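Local coordinates for protein putative exotoxin (superantigen) (Streptococcus pyogenes, PDB 1TY0) that probably acts as a secreted superantigen toxin, using a common surface for T-cell receptor binding and dimerization, and binds zinc, at residues 11-15 and 149-155; 49-55 and 83-89; 134-138 and 201-206. One frame throughout, in Å; residues are numbered along the deposited sequence.

Interaction 1: 11-15 and 149-155; sequences KLQLN and YDPNSPY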
loop_
_atom_site.group_PDB
_atom_site.type_symbol
_atom_site.label_atom_id
_atom_site.label_comp_id
_atom_site.label_asym_id
_atom_site.label_seq_id
_atom_site.Cartn_x
_atom_site.Cartn_y
_atom_site.Cartn_z
ATOM N N LYS A 11 -18.468 -2.397 5.537
ATOM C CA LYS A 11 -17.258 -2.658 6.302
ATOM C C LYS A 11 -16.208 -3.320 5.415
ATOM O O LYS A 11 -15.017 -3.036 5.532
ATOM C CB LYS A 11 -17.591 -3.534 7.517
ATOM C CG LYS A 11 -18.517 -2.826 8.501
ATOM C CD LYS A 11 -19.125 -3.764 9.536
ATOM C CE LYS A 11 -18.173 -4.046 10.681
ATOM N NZ LYS A 11 -18.881 -4.759 11.784
ATOM N N LEU A 12 -16.649 -4.184 4.509
ATOM C CA LEU A 12 -15.716 -4.850 3.610
ATOM C C LEU A 12 -15.002 -3.845 2.709
ATOM O O LEU A 12 -13.798 -3.954 2.495
ATOM C CB LEU A 12 -16.451 -5.893 2.767
ATOM C CG LEU A 12 -16.897 -7.120 3.568
ATOM C CD1 LEU A 12 -17.647 -8.093 2.667
ATOM C CD2 LEU A 12 -15.671 -7.796 4.170
ATOM N N GLN A 13 -15.739 -2.868 2.185
ATOM C CA GLN A 13 -15.133 -1.853 1.325
ATOM C C GLN A 13 -14.122 -1.009 2.107
ATOM O O GLN A 13 -13.085 -0.620 1.576
ATOM C CB GLN A 13 -16.202 -0.927 0.733
ATOM C CG GLN A 13 -17.083 -1.579 -0.319
ATOM C CD GLN A 13 -16.283 -2.144 -1.476
ATOM O OE1 GLN A 13 -15.701 -1.404 -2.268
ATOM N NE2 GLN A 13 -16.246 -3.463 -1.572
ATOM N N LEU A 14 -14.432 -0.726 3.368
ATOM C CA LEU A 14 -13.547 0.074 4.201
ATOM C C LEU A 14 -12.297 -0.693 4.600
ATOM O O LEU A 14 -11.195 -0.137 4.613
ATOM C CB LEU A 14 -14.290 0.550 5.447
ATOM C CG LEU A 14 -15.313 1.648 5.159
ATOM C CD1 LEU A 14 -16.276 1.817 6.324
ATOM C CD2 LEU A 14 -14.562 2.939 4.870
ATOM N N ASN A 15 -12.465 -1.974 4.916
ATOM C CA ASN A 15 -11.334 -2.791 5.317
ATOM C C ASN A 15 -10.339 -2.857 4.169
ATOM O O ASN A 15 -9.133 -2.715 4.371
ATOM C CB ASN A 15 -11.799 -4.194 5.712
ATOM C CG ASN A 15 -10.744 -4.947 6.490
ATOM O OD1 ASN A 15 -9.920 -5.657 5.915
ATOM N ND2 ASN A 15 -10.746 -4.772 7.806
ATOM N N TYR A 149 -13.751 -3.255 11.145
ATOM C CA TYR A 149 -14.273 -3.446 9.794
ATOM C C TYR A 149 -14.460 -4.922 9.457
ATOM O O TYR A 149 -14.615 -5.290 8.290
ATOM C CB TYR A 149 -13.369 -2.778 8.747
ATOM C CG TYR A 149 -13.301 -1.265 8.854
ATOM C CD1 TYR A 149 -14.425 -0.513 9.208
ATOM C CD2 TYR A 149 -12.112 -0.583 8.589
ATOM C CE1 TYR A 149 -14.360 0.880 9.298
ATOM C CE2 TYR A 149 -12.041 0.804 8.675
ATOM C CZ TYR A 149 -13.162 1.530 9.031
ATOM O OH TYR A 149 -13.080 2.900 9.140
ATOM N N ASP A 150 -14.442 -5.771 10.483
ATOM C CA ASP A 150 -14.647 -7.204 10.279
ATOM C C ASP A 150 -16.152 -7.429 10.345
ATOM O O ASP A 150 -16.819 -6.923 11.238
ATOM C CB ASP A 150 -13.959 -8.020 11.376
ATOM C CG ASP A 150 -14.015 -9.516 11.113
ATOM O OD1 ASP A 150 -13.102 -10.047 10.445
ATOM O OD2 ASP A 150 -14.982 -10.162 11.563
ATOM N N PRO A 151 -16.706 -8.199 9.397
ATOM C CA PRO A 151 -18.150 -8.455 9.398
ATOM C C PRO A 151 -18.671 -9.086 10.685
ATOM O O PRO A 151 -19.858 -8.977 10.999
ATOM C CB PRO A 151 -18.334 -9.374 8.191
ATOM C CG PRO A 151 -17.040 -10.132 8.158
ATOM C CD PRO A 151 -16.031 -9.019 8.378
ATOM N N ASN A 152 -17.788 -9.735 11.436
ATOM C CA ASN A 152 -18.213 -10.389 12.665
ATOM C C ASN A 152 -18.054 -9.563 13.943
ATOM O O ASN A 152 -18.314 -10.057 15.044
ATOM C CB ASN A 152 -17.509 -11.742 12.795
ATOM C CG ASN A 152 -17.893 -12.701 11.677
ATOM O OD1 ASN A 152 -19.071 -13.007 11.484
ATOM N ND2 ASN A 152 -16.901 -13.173 10.934
ATOM N N SER A 153 -17.626 -8.311 13.804
ATOM C CA SER A 153 -17.504 -7.436 14.968
ATOM C C SER A 153 -18.876 -6.771 15.096
ATOM O O SER A 153 -19.555 -6.552 14.096
ATOM C CB SER A 153 -16.420 -6.372 14.749
ATOM O OG SER A 153 -16.768 -5.501 13.690
ATOM N N PRO A 154 -19.300 -6.438 16.325
ATOM C CA PRO A 154 -20.606 -5.806 16.547
ATOM C C PRO A 154 -20.705 -4.326 16.183
ATOM O O PRO A 154 -21.799 -3.766 16.139
ATOM C CB PRO A 154 -20.840 -6.038 18.034
ATOM C CG PRO A 154 -19.456 -5.880 18.593
ATOM C CD PRO A 154 -18.609 -6.675 17.605
ATOM N N TYR A 155 -19.566 -3.698 15.922
ATOM C CA TYR A 155 -19.537 -2.278 15.595
ATOM C C TYR A 155 -20.086 -2.002 14.200
ATOM O O TYR A 155 -19.597 -2.546 13.211
ATOM C CB TYR A 155 -18.105 -1.766 15.743
ATOM C CG TYR A 155 -17.463 -2.279 17.013
ATOM C CD1 TYR A 155 -18.067 -2.063 18.252
ATOM C CD2 TYR A 155 -16.295 -3.037 16.973
ATOM C CE1 TYR A 155 -17.529 -2.593 19.419
ATOM C CE2 TYR A 155 -15.746 -3.575 18.139
ATOM C CZ TYR A 155 -16.372 -3.348 19.357
ATOM O OH TYR A 155 -15.856 -3.881 20.514
HETATM O O HOH W 1 -20.949 -6.445 10.749
#

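Interaction 2: 49-55 and 83-89; sequences NFSVDSE and DVYYIYG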
loop_
_atom_site.group_PDB
_atom_site.type_symbol
_atom_site.label_atom_id
_atom_site.label_comp_id
_atom_site.label_asym_id
_atom_site.label_seq_id
_atom_site.Cartn_x
_atom_site.Cartn_y
_atom_site.Cartn_z
ATOM N N ASN A 49 13.631 10.291 -11.578
ATOM C CA ASN A 49 12.597 11.320 -11.590
ATOM C C ASN A 49 11.312 10.710 -11.043
ATOM O O ASN A 49 10.831 9.697 -11.548
ATOM C CB ASN A 49 12.362 11.851 -13.004
ATOM C CG ASN A 49 11.393 13.014 -13.028
ATOM O OD1 ASN A 49 11.544 13.976 -12.274
ATOM N ND2 ASN A 49 10.391 12.935 -13.895
ATOM N N PHE A 50 10.763 11.335 -10.008
ATOM C CA PHE A 50 9.552 10.829 -9.377
ATOM C C PHE A 50 8.879 11.966 -8.628
ATOM O O PHE A 50 9.526 12.730 -7.907
ATOM C CB PHE A 50 9.912 9.707 -8.397
ATOM C CG PHE A 50 8.869 8.629 -8.285
ATOM C CD1 PHE A 50 7.596 8.912 -7.797
ATOM C CD2 PHE A 50 9.158 7.328 -8.681
ATOM C CE1 PHE A 50 6.622 7.910 -7.707
ATOM C CE2 PHE A 50 8.195 6.319 -8.596
ATOM C CZ PHE A 50 6.926 6.612 -8.109
ATOM N N SER A 51 7.573 12.088 -8.790
ATOM C CA SER A 51 6.873 13.148 -8.095
ATOM C C SER A 51 5.584 12.658 -7.467
ATOM O O SER A 51 5.183 11.501 -7.627
ATOM C CB SER A 51 6.575 14.304 -9.059
ATOM O OG SER A 51 5.831 13.854 -10.177
ATOM N N VAL A 52 4.958 13.553 -6.724
ATOM C CA VAL A 52 3.690 13.259 -6.083
ATOM C C VAL A 52 2.724 14.354 -6.494
ATOM O O VAL A 52 3.047 15.541 -6.407
ATOM C CB VAL A 52 3.814 13.261 -4.549
ATOM C CG1 VAL A 52 2.424 13.117 -3.905
ATOM C CG2 VAL A 52 4.720 12.121 -4.100
ATOM N N ASP A 53 1.556 13.950 -6.978
ATOM C CA ASP A 53 0.518 14.897 -7.352
ATOM C C ASP A 53 -0.553 14.843 -6.281
ATOM O O ASP A 53 -1.264 13.850 -6.159
ATOM C CB ASP A 53 -0.121 14.545 -8.695
ATOM C CG ASP A 53 -1.440 15.275 -8.907
ATOM O OD1 ASP A 53 -1.543 16.444 -8.472
ATOM O OD2 ASP A 53 -2.370 14.687 -9.501
ATOM N N SER A 54 -0.654 15.907 -5.494
ATOM C CA SER A 54 -1.664 15.969 -4.449
ATOM C C SER A 54 -2.794 16.866 -4.933
ATOM O O SER A 54 -2.599 18.059 -5.135
ATOM C CB SER A 54 -1.079 16.552 -3.160
ATOM O OG SER A 54 -2.112 16.726 -2.203
ATOM N N GLU A 55 -3.972 16.287 -5.115
ATOM C CA GLU A 55 -5.128 17.047 -5.575
ATOM C C GLU A 55 -5.936 17.510 -4.368
ATOM O O GLU A 55 -6.223 16.723 -3.465
ATOM C CB GLU A 55 -5.985 16.175 -6.486
ATOM C CG GLU A 55 -7.162 16.898 -7.114
ATOM C CD GLU A 55 -7.990 15.980 -7.988
ATOM O OE1 GLU A 55 -7.440 15.444 -8.976
ATOM O OE2 GLU A 55 -9.190 15.790 -7.683
ATOM N N ASP A 83 5.782 7.433 -13.118
ATOM C CA ASP A 83 6.453 7.496 -11.823
ATOM C C ASP A 83 5.953 8.728 -11.081
ATOM O O ASP A 83 6.661 9.730 -10.900
ATOM C CB ASP A 83 7.973 7.535 -11.999
ATOM C CG ASP A 83 8.524 6.231 -12.551
ATOM O OD1 ASP A 83 8.100 5.156 -12.072
ATOM O OD2 ASP A 83 9.385 6.279 -13.453
ATOM N N VAL A 84 4.695 8.630 -10.676
ATOM C CA VAL A 84 4.008 9.686 -9.954
ATOM C C VAL A 84 3.034 9.019 -8.996
ATOM O O VAL A 84 2.363 8.061 -9.373
ATOM C CB VAL A 84 3.162 10.559 -10.905
ATOM C CG1 VAL A 84 2.418 11.619 -10.112
ATOM C CG2 VAL A 84 4.043 11.203 -11.959
ATOM N N TYR A 85 2.971 9.503 -7.763
ATOM C CA TYR A 85 2.003 8.977 -6.807
ATOM C C TYR A 85 0.820 9.950 -6.824
ATOM O O TYR A 85 1.013 11.166 -6.831
ATOM C CB TYR A 85 2.578 8.924 -5.389
ATOM C CG TYR A 85 3.526 7.776 -5.138
ATOM C CD1 TYR A 85 3.143 6.460 -5.393
ATOM C CD2 TYR A 85 4.797 8.006 -4.622
ATOM C CE1 TYR A 85 4.011 5.396 -5.135
ATOM C CE2 TYR A 85 5.671 6.955 -4.361
ATOM C CZ TYR A 85 5.273 5.656 -4.616
ATOM O OH TYR A 85 6.134 4.625 -4.327
ATOM N N TYR A 86 -0.395 9.414 -6.818
ATOM C CA TYR A 86 -1.596 10.247 -6.835
ATOM C C TYR A 86 -2.328 10.131 -5.506
ATOM O O TYR A 86 -2.775 9.050 -5.117
ATOM C CB TYR A 86 -2.504 9.830 -7.995
ATOM C CG TYR A 86 -1.865 10.117 -9.330
ATOM C CD1 TYR A 86 -1.784 11.425 -9.807
ATOM C CD2 TYR A 86 -1.267 9.103 -10.079
ATOM C CE1 TYR A 86 -1.121 11.724 -10.992
ATOM C CE2 TYR A 86 -0.593 9.396 -11.277
ATOM C CZ TYR A 86 -0.527 10.707 -11.719
ATOM O OH TYR A 86 0.140 11.026 -12.879
ATOM N N ILE A 87 -2.426 11.258 -4.801
ATOM C CA ILE A 87 -3.084 11.301 -3.495
ATOM C C ILE A 87 -3.971 12.539 -3.397
ATOM O O ILE A 87 -3.899 13.426 -4.248
ATOM C CB ILE A 87 -2.047 11.379 -2.342
ATOM C CG1 ILE A 87 -1.209 12.657 -2.480
ATOM C CG2 ILE A 87 -1.133 10.144 -2.369
ATOM C CD1 ILE A 87 -0.271 12.918 -1.304
ATOM N N TYR A 88 -4.810 12.584 -2.367
ATOM C CA TYR A 88 -5.668 13.745 -2.122
ATOM C C TYR A 88 -5.121 14.383 -0.852
ATOM O O TYR A 88 -4.961 13.700 0.161
ATOM C CB TYR A 88 -7.121 13.322 -1.882
ATOM C CG TYR A 88 -7.815 12.728 -3.079
ATOM C CD1 TYR A 88 -7.870 13.415 -4.294
ATOM C CD2 TYR A 88 -8.462 11.495 -2.988
ATOM C CE1 TYR A 88 -8.559 12.890 -5.388
ATOM C CE2 TYR A 88 -9.154 10.965 -4.074
ATOM C CZ TYR A 88 -9.199 11.666 -5.268
ATOM O OH TYR A 88 -9.892 11.143 -6.347
ATOM N N GLY A 89 -4.827 15.680 -0.899
ATOM C CA GLY A 89 -4.295 16.355 0.275
ATOM C C GLY A 89 -3.027 15.716 0.829
ATOM O O GLY A 89 -2.142 15.312 0.067
HETATM O O HOH W 2 11.380 8.144 -13.504
#

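Interaction 3: 134-138 and 201-206; sequences FDFKI and FSHFDI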
loop_
_atom_site.group_PDB
_atom_site.type_symbol
_atom_site.label_atom_id
_atom_site.label_comp_id
_atom_site.label_asym_id
_atom_site.label_seq_id
_atom_site.Cartn_x
_atom_site.Cartn_y
_atom_site.Cartn_z
ATOM N N PHE A 134 -3.642 11.188 10.732
ATOM C CA PHE A 134 -4.181 10.742 12.012
ATOM C C PHE A 134 -5.288 9.709 11.791
ATOM O O PHE A 134 -5.321 8.668 12.447
ATOM C CB PHE A 134 -4.731 11.938 12.788
ATOM C CG PHE A 134 -4.956 11.661 14.245
ATOM C CD1 PHE A 134 -6.055 10.921 14.662
ATOM C CD2 PHE A 134 -4.056 12.123 15.199
ATOM C CE1 PHE A 134 -6.258 10.641 16.010
ATOM C CE2 PHE A 134 -4.251 11.849 16.550
ATOM C CZ PHE A 134 -5.356 11.105 16.953
ATOM N N ASP A 135 -6.184 10.001 10.850
ATOM C CA ASP A 135 -7.306 9.120 10.542
ATOM C C ASP A 135 -6.824 7.750 10.069
ATOM O O ASP A 135 -7.279 6.715 10.555
ATOM C CB ASP A 135 -8.194 9.789 9.480
ATOM C CG ASP A 135 -9.506 9.057 9.255
ATOM O OD1 ASP A 135 -9.973 8.356 10.175
ATOM O OD2 ASP A 135 -10.086 9.207 8.157
ATOM N N PHE A 136 -5.894 7.741 9.123
ATOM C CA PHE A 136 -5.358 6.482 8.618
ATOM C C PHE A 136 -4.754 5.637 9.736
ATOM O O PHE A 136 -5.057 4.450 9.863
ATOM C CB PHE A 136 -4.283 6.744 7.564
ATOM C CG PHE A 136 -3.469 5.529 7.225
ATOM C CD1 PHE A 136 -4.005 4.507 6.446
ATOM C CD2 PHE A 136 -2.175 5.391 7.722
ATOM C CE1 PHE A 136 -3.259 3.355 6.169
ATOM C CE2 PHE A 136 -1.427 4.249 7.452
ATOM C CZ PHE A 136 -1.969 3.230 6.675
ATOM N N LYS A 137 -3.901 6.251 10.548
ATOM C CA LYS A 137 -3.246 5.518 11.623
ATOM C C LYS A 137 -4.208 4.999 12.675
ATOM O O LYS A 137 -4.086 3.857 13.110
ATOM C CB LYS A 137 -2.159 6.383 12.262
ATOM C CG LYS A 137 -1.007 6.656 11.303
ATOM C CD LYS A 137 0.136 7.442 11.939
ATOM C CE LYS A 137 1.319 7.481 10.974
ATOM N NZ LYS A 137 2.437 8.345 11.446
ATOM N N ILE A 138 -5.174 5.821 13.073
ATOM C CA ILE A 138 -6.141 5.384 14.071
ATOM C C ILE A 138 -7.042 4.283 13.513
ATOM O O ILE A 138 -7.363 3.330 14.218
ATOM C CB ILE A 138 -7.006 6.557 14.585
ATOM C CG1 ILE A 138 -7.939 6.064 15.696
ATOM C CG2 ILE A 138 -7.805 7.155 13.450
ATOM C CD1 ILE A 138 -8.642 7.180 16.432
ATOM N N PHE A 201 -3.198 20.223 19.674
ATOM C CA PHE A 201 -3.863 18.942 19.885
ATOM C C PHE A 201 -3.991 18.611 21.369
ATOM O O PHE A 201 -3.001 18.614 22.100
ATOM C CB PHE A 201 -3.078 17.835 19.182
ATOM C CG PHE A 201 -3.643 16.465 19.394
ATOM C CD1 PHE A 201 -4.815 16.075 18.756
ATOM C CD2 PHE A 201 -3.008 15.565 20.241
ATOM C CE1 PHE A 201 -5.348 14.801 18.958
ATOM C CE2 PHE A 201 -3.533 14.291 20.452
ATOM C CZ PHE A 201 -4.704 13.908 19.809
ATOM N N SER A 202 -5.211 18.318 21.812
ATOM C CA SER A 202 -5.445 17.981 23.214
ATOM C C SER A 202 -5.532 16.473 23.414
ATOM O O SER A 202 -4.771 15.892 24.184
ATOM C CB SER A 202 -6.732 18.632 23.711
ATOM O OG SER A 202 -7.028 18.195 25.024
ATOM N N HIS A 203 -6.472 15.851 22.713
ATOM C CA HIS A 203 -6.675 14.410 22.793
ATOM C C HIS A 203 -7.698 14.024 21.741
ATOM O O HIS A 203 -8.168 14.868 20.982
ATOM C CB HIS A 203 -7.201 14.011 24.174
ATOM C CG HIS A 203 -8.522 14.626 24.515
ATOM N ND1 HIS A 203 -8.660 15.957 24.850
ATOM C CD2 HIS A 203 -9.772 14.103 24.538
ATOM C CE1 HIS A 203 -9.935 16.226 25.064
ATOM N NE2 HIS A 203 -10.631 15.119 24.881
ATOM N N PHE A 204 -8.042 12.745 21.695
ATOM C CA PHE A 204 -9.030 12.284 20.737
ATOM C C PHE A 204 -9.988 11.329 21.429
ATOM O O PHE A 204 -9.718 10.836 22.525
ATOM C CB PHE A 204 -8.349 11.595 19.547
ATOM C CG PHE A 204 -7.787 10.239 19.861
ATOM C CD1 PHE A 204 -8.581 9.104 19.766
ATOM C CD2 PHE A 204 -6.458 10.096 20.249
ATOM C CE1 PHE A 204 -8.060 7.840 20.052
ATOM C CE2 PHE A 204 -5.926 8.842 20.536
ATOM C CZ PHE A 204 -6.728 7.709 20.437
ATOM N N ASP A 205 -11.119 11.090 20.783
ATOM C CA ASP A 205 -12.124 10.188 21.306
ATOM C C ASP A 205 -12.578 9.310 20.160
ATOM O O ASP A 205 -12.760 9.785 19.044
ATOM C CB ASP A 205 -13.336 10.961 21.841
ATOM C CG ASP A 205 -13.026 11.754 23.092
ATOM O OD1 ASP A 205 -12.664 11.135 24.115
ATOM O OD2 ASP A 205 -13.149 12.998 23.057
ATOM N N ILE A 206 -12.736 8.024 20.440
ATOM C CA ILE A 206 -13.218 7.073 19.455
ATOM C C ILE A 206 -14.541 6.576 20.016
ATOM O O ILE A 206 -14.579 6.022 21.115
ATOM C CB ILE A 206 -12.278 5.860 19.296
ATOM C CG1 ILE A 206 -10.940 6.300 18.705
ATOM C CG2 ILE A 206 -12.930 4.812 18.392
ATOM C CD1 ILE A 206 -9.918 5.178 18.619
#

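Interaction 1: 11-15 and 149-155
The N-terminal helix of a streptococcal superantigen lies here against the loop that leads from helix 131-146 into strand 157-164, with Lys11 as the polar link and Tyr149 as the apolar one. Lys11 NZ donates hydrogen bonds to Asp150 O (3.0 Å) and Tyr155 O (2.7 Å); a water accepts from Lys11 NZ (2.9 Å) and donates to Pro151 O (2.8 Å). A type I turn from Asp150 to Ser153, closed by Ser153 N to Asp150 O (3.0 Å), carries Asp150 O and Pro151 O, while Tyr155 O lies beyond it; in an Asx turn Asn152 N donates to Asp150 OD2 (2.8 Å). Separately, Leu14 CB sits 3.7 Å from the centroid of the Tyr149 ring, almost on its normal, a CH-pi contact. Tyr149 OH is hydrogen-bonded to Leu174 O, and Met143 of helix 131-146 touches both Asn15 and Tyr149. The contact thus ties the N-terminal helix to the beta-grasp domain, as in the two-domain fold of staphylococcal and streptococcal superantigens.

Interaction 2: 49-55 and 83-89
Phe50 and Tyr85 bury the largest areas where strands 51-55 and 84-88 run side by side. Phe50 lies just ahead of its strand: Asp83 CB stands over its ring face, 3.8 Å from the centroid, and Phe50 CE1 touches Tyr85 CD2 at 3.6 Å, the two rings meeting obliquely. Tyr85 shares its sheet face with Val52 and Ile87, and its OH is bound by Lys46. In the backbone ladder beside them, Asp83 supplies the first carbonyl, Ser51 N to Asp83 O (3.3 Å), and a water bridges Asp83 OD2 and Asn49 O. Asp53 carries the middle rungs, its N donating to Tyr85 O (2.8 Å) and its O accepting from Ile87 N (3.1 Å). The ladder closes with Gly89 N to Glu55 O (3.1 Å), where Ser54 OG adds a bond to Gly89 O (2.7 Å). With axes 4.6 Å apart at 19°, this is a regular parallel pair within an otherwise antiparallel sheet, as expected of the five-stranded OB-fold barrel of superantigens.

Interaction 3: 134-138 and 201-206
Helix 134-138 and strand 201-206 run at 52° to each other with their axes 12.0 Å apart, and even the nearest CA atoms, those of Ile138 and Ile206, are 9.1 Å apart. Side chains alone therefore bridge the gap, and the contact is wholly apolar. The helix contributes Phe134 and Ile138, one turn apart, so both CB atoms point at the strand; the backbone bond Ile138 N to Phe134 O (2.9 Å) belongs to the same turn. From the strand come Phe201, Phe204 and Ile206. The edge of Phe134 is turned toward the face of Phe204 in an offset edge-to-face pair, centroids 5.6 Å apart and planes at 71°, with Phe134 CZ 3.6 Å from Phe204 CD2. Phe201 completes the aromatic cluster, its CZ lying 3.9 Å from Phe134 CE2. Ile138 CD1 touches both Phe204 CE1 (3.7 Å) and Ile206 CD1 (3.2 Å). Ile162 and Leu160 of the neighbouring strand 157-164 extend this core.

A classic beta bulge lies in the strand, Ser202 and His203 both facing Ala163. His203 and Asp205 direct their CB atoms away from the helix, on the other side of the sheet; with His169 they form a Zn(2+) site seen crystallographically in this protein, although no zinc is bound to this chain. The strand thus has one face in the hydrophobic core and one bearing metal ligands. A long helix packed across a mixed sheet in this way is the hallmark of the beta-grasp fold.

The three contacts represent both domains and the junction between them. Interaction 2 lies within the OB-fold barrel and interaction 3 within the beta-grasp core, on opposite sides of the chain's centre with their own centres about 25 Å apart. Interaction 1 connects the N-terminal helix to the beta-grasp side; its centre is about 20 Å from that of interaction 3, and their nearest atoms are about 6 Å apart. Helix 131-146 relates these two: it supplies 134-138, leads toward the loop 149-155, and presents Arg139 to Leu14. Along the sequence interaction 2 is nested inside the span closed by interaction 1, whereas interactions 1 and 3 cross. Zinc ligands occur in interaction 3 alone.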